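Side-chain contact in glutamic acid/alanine-rich protein (Trypanosoma congolense, PDB 2Y44), which is a surface protein of the parasite whose elongated, mostly helical ectodomain probably forms part of the coat on the cell surface: residues A27-S32 with E75-D80. Sequence-based numbering, arbitrary orientation.
Sequences AAVVSS and ETVVSD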
ATOM      1  N   ALA A  27       5.026  -4.937   5.076  1.00 15.18           N
ATOM      2  CA  ALA A  27       5.781  -6.191   5.174  1.00 16.83           C
ATOM      3  C   ALA A  27       6.752  -6.293   3.991  1.00 17.38           C
ATOM      4  O   ALA A  27       7.904  -6.731   4.184  1.00 17.18           O
ATOM      5  CB  ALA A  27       4.827  -7.396   5.175  1.00 17.84           C
ATOM      6  N   ALA A  28       6.299  -5.876   2.808  1.00 17.11           N
ATOM      7  CA  ALA A  28       7.184  -5.834   1.628  1.00 16.87           C
ATOM      8  C   ALA A  28       8.394  -4.916   1.851  1.00 17.15           C
ATOM      9  O   ALA A  28       9.505  -5.265   1.438  1.00 17.96           O
ATOM     10  CB  ALA A  28       6.445  -5.419   0.401  1.00 17.63           C
ATOM     11  N   VAL A  29       8.158  -3.712   2.389  1.00 14.53           N
ATOM     12  CA  VAL A  29       9.234  -2.731   2.600  1.00 14.18           C
ATOM     13  C   VAL A  29      10.224  -3.258   3.658  1.00 15.76           C
ATOM     14  O   VAL A  29      11.452  -3.134   3.525  1.00 14.66           O
ATOM     15  CB  VAL A  29       8.652  -1.376   3.043  1.00 14.31           C
ATOM     16  CG1 VAL A  29       9.736  -0.464   3.613  1.00 17.97           C
ATOM     17  CG2 VAL A  29       7.947  -0.711   1.860  1.00 15.96           C
ATOM     18  N   VAL A  30       9.673  -3.815   4.722  1.00 13.53           N
ATOM     19  CA  VAL A  30      10.494  -4.427   5.775  1.00 16.01           C
ATOM     20  C   VAL A  30      11.365  -5.539   5.205  1.00 15.24           C
ATOM     21  O   VAL A  30      12.547  -5.625   5.569  1.00 17.57           O
ATOM     22  CB  VAL A  30       9.621  -4.954   6.951  1.00 15.67           C
ATOM     23  CG1 VAL A  30      10.405  -5.954   7.847  1.00 19.17           C
ATOM     24  CG2 VAL A  30       9.098  -3.789   7.762  1.00 17.13           C
ATOM     25  N   SER A  31      10.803  -6.399   4.348  1.00 15.45           N
ATOM     26  CA  SER A  31      11.625  -7.480   3.745  1.00 18.87           C
ATOM     27  C   SER A  31      12.726  -6.869   2.862  1.00 16.96           C
ATOM     28  O   SER A  31      13.876  -7.341   2.865  1.00 16.69           O
ATOM     29  CB  SER A  31      10.778  -8.461   2.950  1.00 20.69           C
ATOM     30  OG  SER A  31      11.584  -9.461   2.336  1.00 25.96           O
ATOM     31  N   SER A  32      12.367  -5.874   2.067  1.00 18.22           N
ATOM     32  CA  SER A  32      13.372  -5.196   1.245  1.00 16.36           C
ATOM     33  C   SER A  32      14.506  -4.625   2.079  1.00 17.29           C
ATOM     34  O   SER A  32      15.676  -4.733   1.689  1.00 16.22           O
ATOM     35  CB  SER A  32      12.770  -4.074   0.381  1.00 17.49           C
ATOM     36  OG  SER A  32      11.932  -4.606  -0.625  1.00 18.65           O
ATOM     37  N   GLU A  75      16.061   1.652   4.987  1.00 16.94           N
ATOM     38  CA  GLU A  75      15.597   1.771   6.380  1.00 19.13           C
ATOM     39  C   GLU A  75      14.714   3.007   6.596  1.00 19.05           C
ATOM     40  O   GLU A  75      13.712   2.936   7.325  1.00 17.99           O
ATOM     41  CB  GLU A  75      16.755   1.756   7.390  1.00 18.81           C
ATOM     42  CG  GLU A  75      17.483   0.401   7.484  1.00 25.89           C
ATOM     43  CD  GLU A  75      16.574  -0.767   7.956  1.00 30.48           C
ATOM     44  OE1 GLU A  75      15.488  -0.519   8.531  1.00 29.61           O
ATOM     45  OE2 GLU A  75      16.981  -1.935   7.792  1.00 32.44           O
ATOM     46  N   THR A  76      14.992   4.062   5.829  1.00 17.63           N
ATOM     47  CA  THR A  76      14.183   5.261   5.906  1.00 18.88           C
ATOM     48  C   THR A  76      12.775   4.939   5.393  1.00 18.61           C
ATOM     49  O   THR A  76      11.776   5.426   5.908  1.00 18.93           O
ATOM     50  CB  THR A  76      14.842   6.380   5.091  1.00 19.61           C
ATOM     51  OG1 THR A  76      16.099   6.696   5.711  1.00 25.12           O
ATOM     52  CG2 THR A  76      13.955   7.642   5.064  1.00 22.27           C
ATOM     53  N   VAL A  77      12.703   4.129   4.339  1.00 17.90           N
ATOM     54  CA  VAL A  77      11.403   3.773   3.779  1.00 16.34           C
ATOM     55  C   VAL A  77      10.551   2.991   4.771  1.00 15.44           C
ATOM     56  O   VAL A  77       9.339   3.166   4.810  1.00 16.74           O
ATOM     57  CB  VAL A  77      11.502   3.000   2.463  1.00 16.57           C
ATOM     58  CG1 VAL A  77      10.121   2.825   1.814  1.00 18.37           C
ATOM     59  CG2 VAL A  77      12.467   3.682   1.478  1.00 14.69           C
ATOM     60  N   VAL A  78      11.172   2.146   5.600  1.00 14.90           N
ATOM     61  CA  VAL A  78      10.405   1.385   6.587  1.00 15.46           C
ATOM     62  C   VAL A  78       9.640   2.366   7.484  1.00 15.74           C
ATOM     63  O   VAL A  78       8.461   2.180   7.756  1.00 16.56           O
ATOM     64  CB  VAL A  78      11.323   0.487   7.445  1.00 16.47           C
ATOM     65  CG1 VAL A  78      10.541  -0.127   8.613  1.00 18.24           C
ATOM     66  CG2 VAL A  78      11.918  -0.606   6.576  1.00 15.81           C
ATOM     67  N   SER A  79      10.341   3.392   7.936  1.00 15.69           N
ATOM     68  CA  SER A  79       9.754   4.392   8.823  1.00 15.74           C
ATOM     69  C   SER A  79       8.592   5.121   8.114  1.00 16.10           C
ATOM     70  O   SER A  79       7.483   5.209   8.646  1.00 16.76           O
ATOM     71  CB  SER A  79      10.830   5.386   9.265  1.00 18.74           C
ATOM     72  OG  SER A  79      10.266   6.476   9.969  1.00 28.71           O
ATOM     73  N   ASP A  80       8.821   5.508   6.862  1.00 14.94           N
ATOM     74  CA  ASP A  80       7.802   6.203   6.063  1.00 15.84           C
ATOM     75  C   ASP A  80       6.587   5.291   5.788  1.00 14.89           C
ATOM     76  O   ASP A  80       5.438   5.709   5.899  1.00 17.06           O
ATOM     77  CB  ASP A  80       8.414   6.628   4.706  1.00 14.42           C
ATOM     78  CG  ASP A  80       9.306   7.865   4.792  1.00 20.15           C
ATOM     79  OD1 ASP A  80       9.280   8.608   5.794  1.00 22.64           O
ATOM     80  OD2 ASP A  80      10.078   8.075   3.832  1.00 20.71           O
TER
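Val29 and Val78 come closest through their CA atoms where helix 18-53 packs against helix 57-107; the axes of segments 27-32 and 75-80 pass 8.8 Å apart, with their N-to-C directions at 162°, close to antiparallel. The two helices form a hairpin, turning between residues 53 and 57, and with helix 149-183 they build the elongated helical bundle of the GARP ectodomain. Four valines make the contact, through van der Waals packing of methyls on one another and on main-chain atoms, and one methyl does most of the work. CG1 of Val29, placed anti to the backbone N (chi1 165°), reaches across to the backbone of the partner helix and lies 3.6 Å from Val78 CA. It comes equally near Val78 N, and Val29 CG1 is 3.7 Å from Val77 C, lying against the main chain where Val77 and Val78 join. The side chains of Val77 and Val78 flank this methyl: Val77 CG1 approaches Val29 CG1 to 3.8 Å and Val78 CG2 to 3.7 Å. Val29 and Val77 meet at about a right angle, with Val29 CG2 a little farther from Val77 CG1. Beyond them lies helix 149-183, where Ala173 touches both Val29 and Val77, and Asp169 and Thr172 also pack on Val77; this layer is therefore shared by three helices. On the same helix, Lys177 hydrogen-bonds the hydroxyl of buried Ser32. Val30 sits at the partly exposed margin, also packing on Arg82. Its CB leaves the helix along the flank of the interface instead of pointing across it, and CG2, anti to the carbonyl carbon, is the branch that meets Val78. The two methyls of Val78 thus divide their partners: CG2 packs on Val29, whereas CG1 lies 4.0 Å from CG2 of Val30.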